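Local coordinates for nitronate monooxygenase family protein (Pseudomonas aeruginosa, PDB 4QIT), which uses FMN and molecular oxygen to oxidise nitroalkanes and alkyl nitronates, with the toxin propionate 3-nitronate as the best substrate and presumed physiological one, at the interface of chains A and B. Numbering follows the deposited sequence. Chains: chain A/B, Nitronate monooxygenase family protein.

Contact 1: the interface of chains A and B. Residues chain A 227, 229, 338; chain B 209-210, 213.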
loop_
_atom_site.group_PDB
_atom_site.type_symbol
_atom_site.label_atom_id
_atom_site.label_comp_id
_atom_site.label_asym_id
_atom_site.label_seq_id
_atom_site.Cartn_x
_atom_site.Cartn_y
_atom_site.Cartn_z
ATOM N N ASP A 227 -0.136 -8.975 14.410
ATOM C CA ASP A 227 0.313 -10.146 15.154
ATOM C C ASP A 227 1.841 -10.191 15.226
ATOM O O ASP A 227 2.517 -9.339 14.642
ATOM C CB ASP A 227 -0.294 -11.440 14.582
ATOM C CG ASP A 227 0.049 -11.671 13.117
ATOM O OD1 ASP A 227 0.998 -11.060 12.592
ATOM O OD2 ASP A 227 -0.639 -12.494 12.473
ATOM N N ARG A 229 3.987 -12.214 13.914
ATOM C CA ARG A 229 4.590 -12.405 12.590
ATOM C C ARG A 229 4.784 -11.062 11.882
ATOM O O ARG A 229 5.843 -10.817 11.297
ATOM C CB ARG A 229 3.744 -13.347 11.720
ATOM C CG ARG A 229 3.963 -14.831 12.005
ATOM C CD ARG A 229 3.221 -15.643 10.967
ATOM N NE ARG A 229 3.372 -17.084 11.138
ATOM C CZ ARG A 229 4.308 -17.815 10.537
ATOM N NH1 ARG A 229 5.191 -17.241 9.733
ATOM N NH2 ARG A 229 4.367 -19.126 10.743
ATOM N N LEU A 338 -7.857 -9.463 10.653
ATOM C CA LEU A 338 -7.072 -10.223 11.624
ATOM C C LEU A 338 -7.242 -9.703 13.057
ATOM O O LEU A 338 -6.517 -10.124 13.972
ATOM C CB LEU A 338 -5.596 -10.204 11.240
ATOM C CG LEU A 338 -5.311 -10.629 9.800
ATOM C CD1 LEU A 338 -3.830 -10.425 9.478
ATOM C CD2 LEU A 338 -5.739 -12.061 9.575
ATOM N N ARG B 209 0.124 -11.358 4.710
ATOM C CA ARG B 209 -0.330 -11.891 5.995
ATOM C C ARG B 209 -1.761 -12.408 5.890
ATOM O O ARG B 209 -2.090 -13.480 6.400
ATOM C CB ARG B 209 -0.236 -10.839 7.093
ATOM C CG ARG B 209 -0.429 -11.409 8.504
ATOM C CD ARG B 209 0.796 -12.211 9.011
ATOM N NE ARG B 209 0.397 -13.129 10.075
ATOM C CZ ARG B 209 0.226 -14.442 9.930
ATOM N NH1 ARG B 209 0.498 -15.045 8.777
ATOM N NH2 ARG B 209 -0.161 -15.169 10.973
ATOM N N LEU B 210 -2.617 -11.659 5.207
ATOM C CA LEU B 210 -4.006 -12.071 5.058
ATOM C C LEU B 210 -4.123 -13.421 4.358
ATOM O O LEU B 210 -4.887 -14.292 4.794
ATOM C CB LEU B 210 -4.795 -10.998 4.299
ATOM C CG LEU B 210 -5.069 -9.719 5.097
ATOM C CD1 LEU B 210 -5.430 -8.590 4.157
ATOM C CD2 LEU B 210 -6.191 -9.966 6.107
ATOM N N ALA B 213 -2.369 -16.257 6.575
ATOM C CA ALA B 213 -3.070 -16.532 7.832
ATOM C C ALA B 213 -4.446 -17.144 7.631
ATOM O O ALA B 213 -4.910 -17.895 8.482
ATOM C CB ALA B 213 -3.187 -15.265 8.690
#
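B:Arg209 and A:Asp227 approach from opposite directions and meet in a salt bridge between the two TIM-barrel subunits. NE of the arginine donates to carboxylate OD2 at 2.7 Å, with an angle of 155° at the hydrogen. The acceptor uses its syn lone pair, and it lies nearly in the guanidinium plane, although the carboxylate is itself turned 40° from that plane. NH2 adds a weak bond to the same oxygen at 3.1 Å, so the guanidinium presents its NE–NH2 flank. The bend in the B:Arg209 chain at chi2 (74°) swings this flank toward the aspartate, which immediately precedes helix 228-236. The faces of the guanidinium are packed by carbon: the A:Arg229 side chain crosses that of B:Arg209 at about a right angle and sets CD over the centre of the guanidinium, 3.4 Å from B:Arg209 CZ, while B:Ala213 CB, from the arginine's own helix 204-214, covers the opposite face toward its rim. The like-charged A:Arg229 NE lies 4.0 Å from B:Arg209 NH2, and A:Asp227 probably offsets some of that charge. Leucine packing continues the patch: A:Leu338 lays CD1 3.7 Å from the aliphatic CG of B:Arg209, and its branch carbon CG lies 3.9 Å from B:Leu210 CD2.

Contact 2: the interface of chains A and B. Residues chain A 164, 166, 200; chain B 271, 334.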
loop_
_atom_site.group_PDB
_atom_site.type_symbol
_atom_site.label_atom_id
_atom_site.label_comp_id
_atom_site.label_asym_id
_atom_site.label_seq_id
_atom_site.Cartn_x
_atom_site.Cartn_y
_atom_site.Cartn_z
ATOM N N THR A 164 6.631 9.286 3.829
ATOM C CA THR A 164 7.567 9.222 2.704
ATOM C C THR A 164 8.965 9.529 3.204
ATOM O O THR A 164 9.123 10.136 4.263
ATOM C CB THR A 164 7.260 10.285 1.619
ATOM O OG1 THR A 164 7.503 11.592 2.163
ATOM C CG2 THR A 164 5.826 10.177 1.111
ATOM N N GLU A 166 10.819 11.810 2.026
ATOM C CA GLU A 166 10.906 13.269 2.087
ATOM C C GLU A 166 10.358 13.794 3.419
ATOM O O GLU A 166 10.942 14.683 4.040
ATOM C CB GLU A 166 10.187 13.916 0.894
ATOM C CG GLU A 166 10.812 13.623 -0.487
ATOM C CD GLU A 166 10.689 12.171 -0.936
ATOM O OE1 GLU A 166 9.749 11.466 -0.498
ATOM O OE2 GLU A 166 11.539 11.722 -1.735
ATOM N N ALA A 200 1.947 9.865 -2.124
ATOM C CA ALA A 200 2.723 8.787 -2.745
ATOM C C ALA A 200 2.161 7.405 -2.378
ATOM O O ALA A 200 2.413 6.424 -3.084
ATOM C CB ALA A 200 4.185 8.882 -2.335
ATOM N N ARG B 271 10.373 8.402 -6.842
ATOM C CA ARG B 271 8.914 8.457 -6.899
ATOM C C ARG B 271 8.359 7.552 -7.978
ATOM O O ARG B 271 8.761 7.642 -9.144
ATOM C CB ARG B 271 8.422 9.885 -7.153
ATOM C CG ARG B 271 8.197 10.711 -5.897
ATOM C CD ARG B 271 7.011 10.215 -5.073
ATOM N NE ARG B 271 6.786 11.103 -3.938
ATOM C CZ ARG B 271 7.459 11.036 -2.793
ATOM N NH1 ARG B 271 8.389 10.104 -2.616
ATOM N NH2 ARG B 271 7.198 11.896 -1.819
ATOM N N GLN B 334 7.757 0.183 -5.520
ATOM C CA GLN B 334 8.037 1.227 -4.538
ATOM C C GLN B 334 9.373 1.051 -3.811
ATOM O O GLN B 334 9.759 1.911 -3.025
ATOM C CB GLN B 334 6.875 1.365 -3.541
ATOM C CG GLN B 334 5.593 1.928 -4.183
ATOM C CD GLN B 334 4.458 2.114 -3.190
ATOM O OE1 GLN B 334 4.321 1.346 -2.237
ATOM N NE2 GLN B 334 3.643 3.136 -3.404
HETATM O O HOH W 1 4.466 5.751 -4.730
#
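B:Arg271 reaches across to A:Glu166 and holds its carboxylate end-on, in a salt bridge that joins two subunits of the nitronate monooxygenase family. Both terminal nitrogens converge on one oxygen: B:Arg271 NH1 and NH2 each donate to A:Glu166 OE1 at 2.9 Å. The angles at the hydrogens, 134° and 133°, show two equally bent bonds. Carboxylate and guanidinium stand nearly perpendicular, 86° apart, and both nitrogens come to OE1 from the same face of the carboxylate, well above its plane. This forked grip therefore differs from a parallel pairing in which each oxygen takes its own N-H; A:Glu166 OE2 stays 3.6 Å from B:Arg271 NH1 and is not part of the grip. Around this pair, A:Ala200 CB covers one guanidinium face toward its rim, 3.8 Å from B:Arg271 NE. A:Thr164 crosses the arginine at about a right angle and brings its methyl CG2 to 3.7 Å from NH2. The glutamate projects from the first turn of helix 165-173, its chain folded at chi2, while B:Arg271 follows the 3-10 helix 267-270 and also bends at chi2. Farther out, water 1 couples the loops: it lies 2.7 Å from the backbone O of A:Ala200 and 3.0 Å from the carboxamide NE2 of B:Gln334.

Contact 3: the interface of chains A and B. Residues chain A 202-203, 205-206, 210; chain B 185, 334-335.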
loop_
_atom_site.group_PDB
_atom_site.type_symbol
_atom_site.label_atom_id
_atom_site.label_comp_id
_atom_site.label_asym_id
_atom_site.label_seq_id
_atom_site.Cartn_x
_atom_site.Cartn_y
_atom_site.Cartn_z
ATOM N N ILE A 202 2.763 4.974 -0.139
ATOM C CA ILE A 202 3.764 3.919 -0.062
ATOM C C ILE A 202 3.359 2.867 0.973
ATOM O O ILE A 202 2.944 3.209 2.093
ATOM C CB ILE A 202 5.134 4.506 0.322
ATOM C CG1 ILE A 202 5.525 5.623 -0.653
ATOM C CG2 ILE A 202 6.194 3.423 0.360
ATOM C CD1 ILE A 202 6.792 6.358 -0.255
ATOM N N GLY A 203 3.448 1.598 0.597
ATOM C CA GLY A 203 3.090 0.521 1.505
ATOM C C GLY A 203 4.116 0.357 2.607
ATOM O O GLY A 203 5.289 0.720 2.440
ATOM N N LEU A 205 5.778 -2.215 3.786
ATOM C CA LEU A 205 6.964 -3.015 3.510
ATOM C C LEU A 205 8.017 -2.186 2.781
ATOM O O LEU A 205 9.206 -2.269 3.107
ATOM C CB LEU A 205 6.597 -4.262 2.716
ATOM C CG LEU A 205 7.787 -5.166 2.389
ATOM C CD1 LEU A 205 7.465 -6.612 2.730
ATOM C CD2 LEU A 205 8.143 -5.004 0.912
ATOM N N ALA A 206 7.597 -1.373 1.814
ATOM C CA ALA A 206 8.563 -0.507 1.133
ATOM C C ALA A 206 9.001 0.644 2.033
ATOM O O ALA A 206 10.203 0.935 2.140
ATOM C CB ALA A 206 7.994 0.040 -0.178
ATOM N N LEU A 210 12.844 1.507 3.237
ATOM C CA LEU A 210 13.457 2.727 2.722
ATOM C C LEU A 210 13.983 3.612 3.848
ATOM O O LEU A 210 15.101 4.128 3.782
ATOM C CB LEU A 210 12.452 3.516 1.878
ATOM C CG LEU A 210 12.071 2.897 0.527
ATOM C CD1 LEU A 210 10.852 3.582 -0.090
ATOM C CD2 LEU A 210 13.251 2.933 -0.448
ATOM N N GLU B 185 2.828 -2.043 -3.534
ATOM C CA GLU B 185 4.220 -1.710 -3.838
ATOM C C GLU B 185 4.659 -2.132 -5.237
ATOM O O GLU B 185 5.597 -1.560 -5.792
ATOM C CB GLU B 185 5.163 -2.387 -2.835
ATOM C CG GLU B 185 5.185 -1.746 -1.458
ATOM C CD GLU B 185 4.200 -2.339 -0.482
ATOM O OE1 GLU B 185 3.107 -2.810 -0.901
ATOM O OE2 GLU B 185 4.532 -2.319 0.730
ATOM N N GLN B 334 7.757 0.183 -5.520
ATOM C CA GLN B 334 8.037 1.227 -4.538
ATOM C C GLN B 334 9.373 1.051 -3.811
ATOM O O GLN B 334 9.759 1.911 -3.025
ATOM C CB GLN B 334 6.875 1.365 -3.541
ATOM C CG GLN B 334 5.593 1.928 -4.183
ATOM C CD GLN B 334 4.458 2.114 -3.190
ATOM O OE1 GLN B 334 4.321 1.346 -2.237
ATOM N NE2 GLN B 334 3.643 3.136 -3.404
ATOM N N GLY B 335 10.078 -0.045 -4.090
ATOM C CA GLY B 335 11.430 -0.206 -3.591
ATOM C C GLY B 335 12.485 0.223 -4.600
ATOM O O GLY B 335 13.668 -0.098 -4.430
HETATM O O HOH W 2 3.346 -3.235 2.706
#
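The carboxamide of B:Gln334 and the carboxylate of B:Glu185 are the flat groups that meet the start of helix 204-212 and the loop before it in chain A, within the TIM-barrel fold of this family. Over one face of the carboxamide stands A:Ile202, its CG2 branch 4.2 Å from B:Gln334 CD. On that side too, A:Gly203 N donates to OE1 of B:Gln334 at 3.0 Å, in a bond that is straight at the hydrogen (168°) but tilted 24° from the carbonyl plane. The glutamine chain runs extended beyond CG (chi2 -178°), which carries its amide to this loop. One face of the carboxylate is covered by A:Gly203, whose CA lies 3.7 Å from B:Glu185 CD. At the OE2 edge of B:Glu185, close to the carboxylate plane, A:Ala206 N makes a weak bond at 3.4 Å to OE2, and A:Leu205 N binds water 2 at 2.9 Å. That water in turn sits 2.5 Å from OE2 of B:Glu185. A carboxylate at the amino end of a helix would probably be favoured by the helix dipole. Nearby, A:Ala206 CB packs against both side chains, 3.6 Å from B:Glu185 CG and 3.8 Å from B:Gln334 CB.

Contact 2 and contact 3 are neighbours, their C-alpha centres about 8 Å apart, and both use B:Gln334, whose amide nitrogen serves one and whose oxygen serves the other. Contact 1 lies farther off, about 18 Å from contact 3 and 25 Å from contact 2. The helix beginning at residue 204 links contacts 1 and 3, with chain B supplying it to the former and chain A to the latter. Two-fold symmetry repeats each contact, consistent with a dimer, though the crystal alone does not prove one. B:Glu185 lies in sequence between the FMN-binding B:Gln182 and B:Gly187, so contact 3 may help brace the flavin pocket.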